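Local structure of UDP-L-Rhamnose Synthase (7JID) at residues E247-L250 with D256-N259; I59-G64 with I70-Q75; S174-I179 with T279-V284. The protein makes UDP-L-rhamnose in a giant virus, probably by epimerising and then NADPH-reducing a UDP-4-keto-6-deoxyhexose. One frame throughout, in Å; residues are numbered along the deposited sequence. Where two conformers were deposited one is given.

Contact 1 of 3, residues E247-L250 with D256-N259; sequences EQQL and DRSN. With AWU ([[(2~{R},3~{S},4~{R},5~{R})-5-[2,4-bis(oxidanylidene)pyrimidin-1-yl]-3,4-bis(oxidanyl)oxolan-2-yl]methoxy-oxidanyl-phosphoryl] [(2~{R},3~{R},4~{R},5~{R},6~{S})-6-methyl-3,4,5-tris(oxidanyl)oxan-2-yl] hydrogen phosphate), chain C.
Gln-249 and Arg-257 barely touch each other, the amide OE1 standing 4.1 Å from Arg-257 CG, yet both reach the same UDP-rhamnose and close round its uridine end and diphosphate. Both residues are buried, and this half of the contact is made tight by ligand and water. The glutamine leaves helix 246-252 almost fully extended (chi1 -177°, chi2 -173°), which brings NE2 to the ribose hydroxyl O2C at 2.6 Å. Its other amide atom, OE1, accepts a hydrogen bond from a water that is itself held by Asn-259 ND2 and lies 3.2 Å from O2C of the ligand. Helix, loop and ribose are thus tied together at one hydroxyl. Arg-257 crosses the glutamine at about a right angle and meets the diphosphate with one edge of its guanidinium: NE and NH2 both donate to O1A, at 2.9 and 2.8 Å, a fork that should fix the rotation of the group. NH1 turns to the carbonyl O of Asp-256, which it meets from well above the carbonyl plane. The nearer direct contact lies at the solvent side. There the exposed Leu-250 lays CD1 against Asp-256 CB at 3.7 Å, while the carboxylate turns back on its own loop: OD1 accepts the backbone N-H of Arg-257 at 2.8 Å and also pairs with Arg-246. Dry packing is therefore slight, and much of the link between helix and loop passes through ligand and water, making this a wall of the nucleotide-sugar pocket in an RmlD-type reductase with a Rossmann core.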
loop_
_atom_site.group_PDB
_atom_site.type_symbol
_atom_site.label_atom_id
_atom_site.label_comp_id
_atom_site.label_asym_id
_atom_site.label_seq_id
_atom_site.Cartn_x
_atom_site.Cartn_y
_atom_site.Cartn_z
ATOM N N GLU A 247 -6.437 6.735 26.989
ATOM C CA GLU A 247 -5.261 7.652 27.080
ATOM C C GLU A 247 -4.128 6.971 27.863
ATOM O O GLU A 247 -2.966 7.041 27.420
ATOM C CB GLU A 247 -5.730 8.964 27.721
ATOM C CG GLU A 247 -6.745 9.743 26.894
ATOM C CD GLU A 247 -8.173 9.186 26.794
ATOM O OE1 GLU A 247 -8.679 8.557 27.797
ATOM O OE2 GLU A 247 -8.767 9.294 25.661
ATOM N N GLN A 248 -4.422 6.330 28.991
ATOM C CA GLN A 248 -3.417 5.538 29.746
ATOM C C GLN A 248 -2.833 4.454 28.837
ATOM O O GLN A 248 -1.605 4.239 28.856
ATOM C CB GLN A 248 -4.039 4.904 30.985
ATOM C CG GLN A 248 -4.112 5.859 32.169
ATOM C CD GLN A 248 -4.922 5.242 33.289
ATOM O OE1 GLN A 248 -6.083 4.898 33.106
ATOM N NE2 GLN A 248 -4.296 5.042 34.449
ATOM N N GLN A 249 -3.704 3.760 28.077
ATOM C CA GLN A 249 -3.233 2.672 27.193
ATOM C C GLN A 249 -2.332 3.241 26.082
ATOM O O GLN A 249 -1.329 2.609 25.799
ATOM C CB GLN A 249 -4.442 1.964 26.582
ATOM C CG GLN A 249 -4.048 0.788 25.702
ATOM C CD GLN A 249 -5.240 0.195 24.976
ATOM O OE1 GLN A 249 -5.857 0.825 24.101
ATOM N NE2 GLN A 249 -5.633 -0.976 25.424
ATOM N N LEU A 250 -2.728 4.337 25.455
ATOM C CA LEU A 250 -1.977 4.944 24.323
ATOM C C LEU A 250 -0.539 5.178 24.781
ATOM O O LEU A 250 0.374 5.032 23.977
ATOM C CB LEU A 250 -2.664 6.231 23.869
ATOM C CG LEU A 250 -2.080 6.861 22.601
ATOM C CD1 LEU A 250 -2.241 5.925 21.417
ATOM C CD2 LEU A 250 -2.772 8.177 22.303
ATOM N N ASP A 256 -2.144 3.181 18.814
ATOM C CA ASP A 256 -3.533 3.105 19.313
ATOM C C ASP A 256 -4.215 1.831 18.790
ATOM O O ASP A 256 -3.551 0.986 18.150
ATOM C CB ASP A 256 -4.313 4.323 18.833
ATOM C CG ASP A 256 -5.508 4.736 19.679
ATOM O OD1 ASP A 256 -5.860 4.009 20.657
ATOM O OD2 ASP A 256 -6.093 5.798 19.370
ATOM N N ARG A 257 -5.453 1.635 19.232
ATOM C CA ARG A 257 -6.270 0.432 18.899
ATOM C C ARG A 257 -7.636 0.894 18.392
ATOM O O ARG A 257 -8.215 1.905 18.847
ATOM C CB ARG A 257 -6.396 -0.556 20.056
ATOM C CG ARG A 257 -5.105 -1.188 20.551
ATOM C CD ARG A 257 -4.425 -1.986 19.481
ATOM N NE ARG A 257 -3.299 -2.757 19.980
ATOM C CZ ARG A 257 -2.030 -2.378 19.935
ATOM N NH1 ARG A 257 -1.681 -1.191 19.474
ATOM N NH2 ARG A 257 -1.109 -3.233 20.349
ATOM N N SER A 258 -8.121 0.179 17.384
ATOM C CA SER A 258 -9.437 0.405 16.759
ATOM C C SER A 258 -10.546 -0.043 17.733
ATOM O O SER A 258 -10.444 -1.146 18.312
ATOM C CB SER A 258 -9.530 -0.419 15.519
ATOM O OG SER A 258 -10.822 -0.381 14.954
ATOM N N ASN A 259 -11.573 0.771 17.886
ATOM C CA ASN A 259 -12.770 0.420 18.696
ATOM C C ASN A 259 -13.993 0.782 17.877
ATOM O O ASN A 259 -14.115 1.984 17.553
ATOM C CB ASN A 259 -12.792 1.154 20.044
ATOM C CG ASN A 259 -11.674 0.685 20.932
ATOM O OD1 ASN A 259 -11.759 -0.350 21.556
ATOM N ND2 ASN A 259 -10.593 1.458 20.983
HETATM P PA AWU C . -3.711 -6.384 21.331
HETATM O O1A AWU C . -2.699 -5.302 21.299
HETATM O O2A AWU C . -3.394 -7.645 22.115
HETATM O O3A AWU C . -4.119 -7.079 19.914
HETATM P PB AWU C . -3.987 -6.413 18.411
HETATM O O1B AWU C . -4.611 -5.004 18.263
HETATM O O2B AWU C . -2.542 -6.642 17.917
HETATM O O3B AWU C . -4.996 -7.410 17.671
HETATM C "C5'" AWU C . -5.402 -8.049 14.126
HETATM O "O5'" AWU C . -5.079 -8.192 15.496
HETATM C "C4'" AWU C . -6.911 -8.076 13.954
HETATM O "O4'" AWU C . -7.299 -7.761 12.598
HETATM C "C3'" AWU C . -7.517 -7.060 14.865
HETATM O "O3'" AWU C . -8.899 -7.296 14.913
HETATM C "C2'" AWU C . -7.040 -7.187 16.308
HETATM C "C1'" AWU C . -5.582 -7.299 16.398
HETATM N N1 AWU C . -5.413 -4.198 25.722
HETATM C C2 AWU C . -5.612 -3.936 27.067
HETATM O O2 AWU C . -6.769 -3.923 27.535
HETATM N N3 AWU C . -4.512 -3.831 27.879
HETATM C C4 AWU C . -3.247 -3.828 27.381
HETATM O O4 AWU C . -2.273 -3.748 28.217
HETATM C C5 AWU C . -3.048 -4.113 26.030
HETATM C C6 AWU C . -4.144 -4.192 25.176
HETATM C C1C AWU C . -6.577 -4.342 24.802
HETATM C C2C AWU C . -6.539 -3.524 23.511
HETATM C C3C AWU C . -7.398 -4.396 22.561
HETATM C C4C AWU C . -7.091 -5.769 23.066
HETATM C C5C AWU C . -6.192 -6.603 22.178
HETATM C "C6'" AWU C . -4.712 -9.227 13.443
HETATM O "O2'" AWU C . -7.511 -8.420 16.808
HETATM O O2C AWU C . -7.138 -2.275 23.752
HETATM O O3C AWU C . -8.779 -4.183 22.791
HETATM O O4C AWU C . -6.412 -5.656 24.309
HETATM O O5C AWU C . -5.047 -5.777 21.869
HETATM O O HOH W 1 -8.442 0.452 22.679
#

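Contact 2 of 3, residues I59-G64 with I70-Q75; sequences IGRTHG and IDYLEQ. With NAP (NADP nicotinamide-adenine-dinucleotide phosphate), chain D.
Tyr-72 lays one face of its ring over the backbone of His-63 and Gly-64, with Gly-64 CA 3.8 Å from the ring centroid in a CH-pi contact, 23° off the normal. Both segments belong to the long connection from strand 54-57 to helix 79-99 of the Rossmann fold, where the loop 59-64 runs along NADP and the 3-10 turn 70-74 backs it. Arg-61 CG comes obliquely to Tyr-72 CE1 at 3.8 Å, and Leu-73 presses CD1 against Arg-61 O at 3.3 Å. The arginine chain bends at chi2 and again at chi3 (70° and 39°), curling the guanidinium back to the cofactor: Asp-85 pairs with NE, while NH1 meets the 2'-phosphate, a group that distinguishes NADP from NAD. Tyr-72 OH is held by Glu-81. At the start of the loop Ile-59 CG2 rests 3.5 Å from adenine C4A. Thr-62 and Ile-70 bring the two segments to the sugar nucleotide, whose O2B accepts the N-H of Ile-70. Nearer the cofactor diphosphate, His-63 turns the edge of its imidazole to the phosphate, its NE2 donating to O2A at 2.9 Å.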
loop_
_atom_site.group_PDB
_atom_site.type_symbol
_atom_site.label_atom_id
_atom_site.label_comp_id
_atom_site.label_asym_id
_atom_site.label_seq_id
_atom_site.Cartn_x
_atom_site.Cartn_y
_atom_site.Cartn_z
ATOM N N ILE A 59 -3.238 -14.712 5.562
ATOM C CA ILE A 59 -1.859 -14.188 5.699
ATOM C C ILE A 59 -1.935 -12.788 6.301
ATOM O O ILE A 59 -2.918 -12.045 6.100
ATOM C CB ILE A 59 -1.052 -14.176 4.394
ATOM C CG1 ILE A 59 -1.588 -13.125 3.420
ATOM C CG2 ILE A 59 -0.994 -15.582 3.799
ATOM C CD1 ILE A 59 -0.830 -13.000 2.121
ATOM N N GLY A 60 -0.805 -12.400 6.865
ATOM C CA GLY A 60 -0.556 -11.013 7.286
ATOM C C GLY A 60 0.583 -10.944 8.265
ATOM O O GLY A 60 1.132 -11.995 8.646
ATOM N N ARG A 61 0.911 -9.733 8.663
ATOM C CA ARG A 61 2.041 -9.489 9.579
ATOM C C ARG A 61 1.487 -8.691 10.744
ATOM O O ARG A 61 1.093 -7.552 10.535
ATOM C CB ARG A 61 3.206 -8.830 8.841
ATOM C CG ARG A 61 4.482 -8.762 9.667
ATOM C CD ARG A 61 5.157 -10.103 9.899
ATOM N NE ARG A 61 5.100 -10.936 8.712
ATOM C CZ ARG A 61 5.268 -12.246 8.670
ATOM N NH1 ARG A 61 5.118 -12.901 7.527
ATOM N NH2 ARG A 61 5.557 -12.924 9.773
ATOM N N THR A 62 1.343 -9.345 11.891
ATOM C CA THR A 62 0.501 -8.826 13.008
ATOM C C THR A 62 1.197 -8.951 14.359
ATOM O O THR A 62 0.565 -8.563 15.366
ATOM C CB THR A 62 -0.846 -9.529 13.070
ATOM O OG1 THR A 62 -0.634 -10.922 13.354
ATOM C CG2 THR A 62 -1.643 -9.275 11.803
ATOM N N HIS A 63 2.417 -9.457 14.341
ATOM C CA HIS A 63 3.262 -9.711 15.542
ATOM C C HIS A 63 4.603 -10.181 15.027
ATOM O O HIS A 63 4.694 -10.639 13.857
ATOM C CB HIS A 63 2.659 -10.790 16.467
ATOM C CG HIS A 63 2.482 -12.104 15.793
ATOM N ND1 HIS A 63 3.380 -13.160 15.951
ATOM C CD2 HIS A 63 1.538 -12.535 14.936
ATOM C CE1 HIS A 63 2.978 -14.176 15.212
ATOM N NE2 HIS A 63 1.864 -13.812 14.554
ATOM N N GLY A 64 5.564 -10.265 15.918
ATOM C CA GLY A 64 6.890 -10.763 15.535
ATOM C C GLY A 64 7.817 -10.664 16.724
ATOM O O GLY A 64 7.356 -10.453 17.846
ATOM N N ILE A 70 0.276 -5.972 17.031
ATOM C CA ILE A 70 0.523 -5.103 15.863
ATOM C C ILE A 70 1.491 -3.997 16.220
ATOM O O ILE A 70 1.968 -3.326 15.297
ATOM C CB ILE A 70 -0.788 -4.541 15.294
ATOM C CG1 ILE A 70 -1.540 -3.687 16.331
ATOM C CG2 ILE A 70 -1.609 -5.687 14.727
ATOM C CD1 ILE A 70 -2.546 -2.721 15.736
ATOM N N ASP A 71 1.870 -3.845 17.496
ATOM C CA ASP A 71 2.912 -2.857 17.831
ATOM C C ASP A 71 4.209 -3.181 17.071
ATOM O O ASP A 71 5.042 -2.286 16.858
ATOM C CB ASP A 71 3.148 -2.855 19.340
ATOM C CG ASP A 71 2.180 -1.958 20.075
ATOM O OD1 ASP A 71 1.264 -1.454 19.419
ATOM O OD2 ASP A 71 2.465 -1.653 21.270
ATOM N N TYR A 72 4.379 -4.436 16.683
ATOM C CA TYR A 72 5.569 -4.974 15.986
ATOM C C TYR A 72 5.812 -4.073 14.774
ATOM O O TYR A 72 6.965 -3.780 14.426
ATOM C CB TYR A 72 5.332 -6.426 15.586
ATOM C CG TYR A 72 6.334 -6.959 14.597
ATOM C CD1 TYR A 72 6.031 -7.104 13.250
ATOM C CD2 TYR A 72 7.590 -7.314 15.032
ATOM C CE1 TYR A 72 6.975 -7.551 12.339
ATOM C CE2 TYR A 72 8.535 -7.786 14.140
ATOM C CZ TYR A 72 8.226 -7.938 12.801
ATOM O OH TYR A 72 9.209 -8.380 11.947
ATOM N N LEU A 73 4.740 -3.662 14.064
ATOM C CA LEU A 73 4.880 -2.932 12.777
ATOM C C LEU A 73 5.288 -1.477 12.956
ATOM O O LEU A 73 5.574 -0.850 11.946
ATOM C CB LEU A 73 3.575 -2.985 11.969
ATOM C CG LEU A 73 3.081 -4.395 11.676
ATOM C CD1 LEU A 73 1.634 -4.369 11.216
ATOM C CD2 LEU A 73 3.986 -5.037 10.649
ATOM N N GLU A 74 5.343 -0.952 14.190
ATOM C CA GLU A 74 5.668 0.484 14.394
ATOM C C GLU A 74 7.192 0.706 14.406
ATOM O O GLU A 74 7.606 1.867 14.269
ATOM C CB GLU A 74 4.996 0.991 15.669
ATOM C CG GLU A 74 3.486 0.790 15.676
ATOM C CD GLU A 74 2.753 1.491 14.544
ATOM O OE1 GLU A 74 3.381 2.355 13.876
ATOM O OE2 GLU A 74 1.551 1.186 14.314
ATOM N N GLN A 75 7.971 -0.364 14.506
ATOM C CA GLN A 75 9.458 -0.301 14.557
ATOM C C GLN A 75 10.028 0.157 13.208
ATOM O O GLN A 75 9.525 -0.274 12.133
ATOM C CB GLN A 75 10.069 -1.662 14.842
ATOM C CG GLN A 75 9.503 -2.385 16.039
ATOM C CD GLN A 75 10.206 -3.700 16.173
ATOM O OE1 GLN A 75 11.344 -3.756 16.660
ATOM N NE2 GLN A 75 9.574 -4.764 15.688
HETATM P PA NAP D . -0.636 -15.826 12.128
HETATM O O1A NAP D . -0.740 -17.001 13.073
HETATM O O2A NAP D . 0.553 -14.922 12.228
HETATM O O5B NAP D . -0.744 -16.503 10.700
HETATM C C5B NAP D . -0.359 -15.784 9.528
HETATM C C4B NAP D . 0.245 -16.657 8.438
HETATM O O4B NAP D . 0.452 -15.920 7.241
HETATM C C3B NAP D . 1.590 -17.185 8.920
HETATM O O3B NAP D . 1.503 -18.606 8.663
HETATM C C2B NAP D . 2.571 -16.481 7.991
HETATM O O2B NAP D . 3.576 -17.381 7.631
HETATM C C1B NAP D . 1.749 -16.176 6.740
HETATM N N9A NAP D . 2.194 -15.113 5.859
HETATM C C8A NAP D . 2.386 -13.839 6.171
HETATM N N7A NAP D . 2.751 -13.141 5.094
HETATM C C5A NAP D . 2.806 -14.000 4.068
HETATM C C6A NAP D . 3.158 -13.883 2.707
HETATM N N6A NAP D . 3.514 -12.709 2.239
HETATM N N1A NAP D . 3.114 -15.036 1.954
HETATM C C2A NAP D . 2.723 -16.195 2.502
HETATM N N3A NAP D . 2.386 -16.405 3.785
HETATM C C4A NAP D . 2.411 -15.297 4.575
HETATM O O3 NAP D . -1.894 -14.820 12.137
HETATM P PN NAP D . -3.469 -15.216 12.188
HETATM O O1N NAP D . -3.893 -14.475 13.445
HETATM O O2N NAP D . -3.804 -16.609 11.855
HETATM O O5D NAP D . -4.009 -14.263 11.045
HETATM C C5D NAP D . -4.271 -14.520 9.672
HETATM C C4D NAP D . -4.331 -13.147 8.938
HETATM O O4D NAP D . -5.595 -13.027 8.368
HETATM C C3D NAP D . -4.210 -12.037 9.961
HETATM O O3D NAP D . -4.017 -10.710 9.342
HETATM C C2D NAP D . -5.572 -12.373 10.613
HETATM O O2D NAP D . -6.189 -11.412 11.481
HETATM C C1D NAP D . -6.468 -12.620 9.428
HETATM P P2B NAP D . 5.103 -17.068 7.928
HETATM O O1X NAP D . 5.380 -17.325 9.346
HETATM O O2X NAP D . 5.680 -18.194 7.048
HETATM O O3X NAP D . 5.542 -15.665 7.495
#

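Contact 3 of 3, residues S174-I179 with T279-V284; sequences SFITKI and TGIREV. With AWU ([[(2~{R},3~{S},4~{R},5~{R})-5-[2,4-bis(oxidanylidene)pyrimidin-1-yl]-3,4-bis(oxidanyl)oxolan-2-yl]methoxy-oxidanyl-phosphoryl] [(2~{R},3~{R},4~{R},5~{R},6~{S})-6-methyl-3,4,5-tris(oxidanyl)oxan-2-yl] hydrogen phosphate), chain C.
The Phe-175 ring has Ile-179 CG2 over one face, 3.9 Å above the plane and nearer the ring's rim than its centre, while its CE1 approaches C4C of the UDP-rhamnose ribose obliquely at 3.7 Å; His-224 meets it with the ring planes at about 55°. Phe-175 starts helix 175-181, just after the N-cap Ser-174, and this helix packs between the sugar-nucleotide pocket and the C-terminal helix 277-287 of the Rossmann-type reductase. On the pocket side Lys-178 sends its chain, bent at chi3 (-67°), to the diphosphate: NZ donates to the bridging O3A at 2.8 Å and to O2A at 3.1 Å, so one ammonium grips two oxygens and would offset their negative charge. The contact with helix 277-287 is small, buried and apolar, made by side-chain ends, since the backbones stay well apart, with 9.7 Å between the nearest CA atoms, those of Ile-176 and Ile-281. Helix 224-234 adds Ile-227 and Ile-231 beside Ile-176, and Leu-230 beside Ile-281, making a three-helix hydrophobic cluster. Ile-176 and Val-284 run alongside one another, pointing opposite ways. The far end of Ile-176 does the touching: its CD1 lies 4.5 Å from Ile-281 CD1 and 4.1 Å from Val-284 CG1.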
loop_
_atom_site.group_PDB
_atom_site.type_symbol
_atom_site.label_atom_id
_atom_site.label_comp_id
_atom_site.label_asym_id
_atom_site.label_seq_id
_atom_site.Cartn_x
_atom_site.Cartn_y
_atom_site.Cartn_z
ATOM N N SER A 174 -5.512 -15.487 20.586
ATOM C CA SER A 174 -6.946 -15.392 20.944
ATOM C C SER A 174 -7.194 -14.203 21.877
ATOM O O SER A 174 -6.485 -14.021 22.868
ATOM C CB SER A 174 -7.466 -16.649 21.551
ATOM O OG SER A 174 -8.805 -16.485 21.965
ATOM N N PHE A 175 -8.181 -13.379 21.553
ATOM C CA PHE A 175 -8.455 -12.126 22.308
ATOM C C PHE A 175 -8.613 -12.433 23.803
ATOM O O PHE A 175 -8.103 -11.664 24.615
ATOM C CB PHE A 175 -9.698 -11.451 21.724
ATOM C CG PHE A 175 -10.139 -10.193 22.408
ATOM C CD1 PHE A 175 -9.672 -8.964 21.966
ATOM C CD2 PHE A 175 -11.059 -10.252 23.447
ATOM C CE1 PHE A 175 -10.144 -7.809 22.570
ATOM C CE2 PHE A 175 -11.484 -9.087 24.088
ATOM C CZ PHE A 175 -11.022 -7.880 23.637
ATOM N N ILE A 176 -9.360 -13.470 24.179
ATOM C CA ILE A 176 -9.621 -13.789 25.607
ATOM C C ILE A 176 -8.294 -14.178 26.261
ATOM O O ILE A 176 -8.003 -13.637 27.363
ATOM C CB ILE A 176 -10.693 -14.870 25.769
ATOM C CG1 ILE A 176 -12.047 -14.357 25.275
ATOM C CG2 ILE A 176 -10.735 -15.363 27.205
ATOM C CD1 ILE A 176 -13.218 -15.283 25.535
ATOM N N THR A 177 -7.489 -15.025 25.621
ATOM C CA THR A 177 -6.152 -15.381 26.193
ATOM C C THR A 177 -5.370 -14.093 26.454
ATOM O O THR A 177 -4.729 -13.933 27.546
ATOM C CB THR A 177 -5.360 -16.320 25.280
ATOM O OG1 THR A 177 -6.262 -17.364 24.917
ATOM C CG2 THR A 177 -4.130 -16.872 25.973
ATOM N N LYS A 178 -5.349 -13.215 25.470
ATOM C CA LYS A 178 -4.575 -11.962 25.587
ATOM C C LYS A 178 -5.104 -11.154 26.767
ATOM O O LYS A 178 -4.264 -10.764 27.614
ATOM C CB LYS A 178 -4.580 -11.204 24.249
ATOM C CG LYS A 178 -3.692 -11.904 23.230
ATOM C CD LYS A 178 -3.268 -11.096 22.057
ATOM C CE LYS A 178 -4.444 -10.757 21.196
ATOM N NZ LYS A 178 -4.037 -9.846 20.101
ATOM N N ILE A 179 -6.415 -10.905 26.871
ATOM C CA ILE A 179 -6.871 -9.931 27.904
ATOM C C ILE A 179 -6.707 -10.555 29.296
ATOM O O ILE A 179 -6.430 -9.782 30.226
ATOM C CB ILE A 179 -8.267 -9.349 27.629
ATOM C CG1 ILE A 179 -9.386 -10.388 27.739
ATOM C CG2 ILE A 179 -8.235 -8.613 26.304
ATOM C CD1 ILE A 179 -10.771 -9.786 27.819
ATOM N N THR A 279 -24.337 -13.880 23.880
ATOM C CA THR A 279 -24.765 -15.304 23.847
ATOM C C THR A 279 -23.562 -16.151 23.435
ATOM O O THR A 279 -23.271 -17.147 24.136
ATOM C CB THR A 279 -25.958 -15.534 22.926
ATOM O OG1 THR A 279 -27.054 -14.702 23.321
ATOM C CG2 THR A 279 -26.384 -16.983 22.918
ATOM N N GLY A 280 -22.834 -15.742 22.390
ATOM C CA GLY A 280 -21.697 -16.523 21.900
ATOM C C GLY A 280 -20.579 -16.577 22.905
ATOM O O GLY A 280 -19.993 -17.655 23.094
ATOM N N ILE A 281 -20.232 -15.473 23.573
ATOM C CA ILE A 281 -19.139 -15.440 24.588
ATOM C C ILE A 281 -19.574 -16.294 25.779
ATOM O O ILE A 281 -18.710 -17.008 26.326
ATOM C CB ILE A 281 -18.829 -14.002 25.055
ATOM C CG1 ILE A 281 -18.198 -13.173 23.941
ATOM C CG2 ILE A 281 -17.937 -14.007 26.294
ATOM C CD1 ILE A 281 -16.846 -13.632 23.527
ATOM N N ARG A 282 -20.814 -16.165 26.232
ATOM C CA ARG A 282 -21.295 -17.017 27.350
ATOM C C ARG A 282 -21.004 -18.479 27.008
ATOM O O ARG A 282 -20.466 -19.210 27.879
ATOM C CB ARG A 282 -22.796 -16.851 27.580
ATOM C CG ARG A 282 -23.334 -17.741 28.693
ATOM C CD ARG A 282 -24.739 -17.354 29.094
ATOM N NE ARG A 282 -24.883 -15.912 29.264
ATOM C CZ ARG A 282 -25.511 -15.088 28.435
ATOM N NH1 ARG A 282 -25.567 -13.805 28.722
ATOM N NH2 ARG A 282 -26.098 -15.545 27.346
ATOM N N GLU A 283 -21.333 -18.869 25.785
ATOM C CA GLU A 283 -21.120 -20.262 25.306
ATOM C C GLU A 283 -19.627 -20.557 25.384
ATOM O O GLU A 283 -19.250 -21.581 26.023
ATOM C CB GLU A 283 -21.765 -20.505 23.939
ATOM C CG GLU A 283 -21.435 -21.887 23.370
ATOM C CD GLU A 283 -22.135 -22.291 22.078
ATOM O OE1 GLU A 283 -23.148 -21.663 21.714
ATOM O OE2 GLU A 283 -21.653 -23.243 21.421
ATOM N N VAL A 284 -18.775 -19.711 24.791
ATOM C CA VAL A 284 -17.297 -19.914 24.754
ATOM C C VAL A 284 -16.756 -20.068 26.164
ATOM O O VAL A 284 -15.973 -21.022 26.402
ATOM C CB VAL A 284 -16.605 -18.757 23.992
ATOM C CG1 VAL A 284 -15.096 -18.659 24.209
ATOM C CG2 VAL A 284 -16.911 -18.877 22.516
HETATM P PA AWU C . -3.711 -6.384 21.331
HETATM O O1A AWU C . -2.699 -5.302 21.299
HETATM O O2A AWU C . -3.394 -7.645 22.115
HETATM O O3A AWU C . -4.119 -7.079 19.914
HETATM P PB AWU C . -3.987 -6.413 18.411
HETATM O O1B AWU C . -4.611 -5.004 18.263
HETATM O O2B AWU C . -2.542 -6.642 17.917
HETATM O O3B AWU C . -4.996 -7.410 17.671
HETATM C "C5'" AWU C . -5.402 -8.049 14.126
HETATM O "O5'" AWU C . -5.079 -8.192 15.496
HETATM C "C4'" AWU C . -6.911 -8.076 13.954
HETATM O "O4'" AWU C . -7.299 -7.761 12.598
HETATM C "C3'" AWU C . -7.517 -7.060 14.865
HETATM O "O3'" AWU C . -8.899 -7.296 14.913
HETATM C "C2'" AWU C . -7.040 -7.187 16.308
HETATM C "C1'" AWU C . -5.582 -7.299 16.398
HETATM N N1 AWU C . -5.413 -4.198 25.722
HETATM C C2 AWU C . -5.612 -3.936 27.067
HETATM O O2 AWU C . -6.769 -3.923 27.535
HETATM N N3 AWU C . -4.512 -3.831 27.879
HETATM C C4 AWU C . -3.247 -3.828 27.381
HETATM O O4 AWU C . -2.273 -3.748 28.217
HETATM C C5 AWU C . -3.048 -4.113 26.030
HETATM C C6 AWU C . -4.144 -4.192 25.176
HETATM C C1C AWU C . -6.577 -4.342 24.802
HETATM C C2C AWU C . -6.539 -3.524 23.511
HETATM C C3C AWU C . -7.398 -4.396 22.561
HETATM C C4C AWU C . -7.091 -5.769 23.066
HETATM C C5C AWU C . -6.192 -6.603 22.178
HETATM C "C6'" AWU C . -4.712 -9.227 13.443
HETATM O "O2'" AWU C . -7.511 -8.420 16.808
HETATM O O2C AWU C . -7.138 -2.275 23.752
HETATM O O3C AWU C . -8.779 -4.183 22.791
HETATM O O4C AWU C . -6.412 -5.656 24.309
HETATM O O5C AWU C . -5.047 -5.777 21.869
#

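Overall arrangement
Contact 2 comes first along the chain, in the connection leaving strand 54-57 of the parallel Rossmann sheet. Contact 3 follows, and its two helices, 175-181 and 277-287, bracket the chain region that holds contact 1. Contacts 1 and 2 have centres 16 Å apart and touch directly: Arg-257 NH1 and Asp-71 OD1 form a 3.0 Å salt bridge. Contact 3 stands off, about 20 Å from contact 1 and 22 Å from contact 2 between centres, with nearest atoms about 7 Å away from either. Each contact has a segment at UDP-rhamnose, in contact 3 that of 174-179, and contact 2 also holds NADP; the two ligands meet end to end, the nicotinamide-side ribose near the rhamnose.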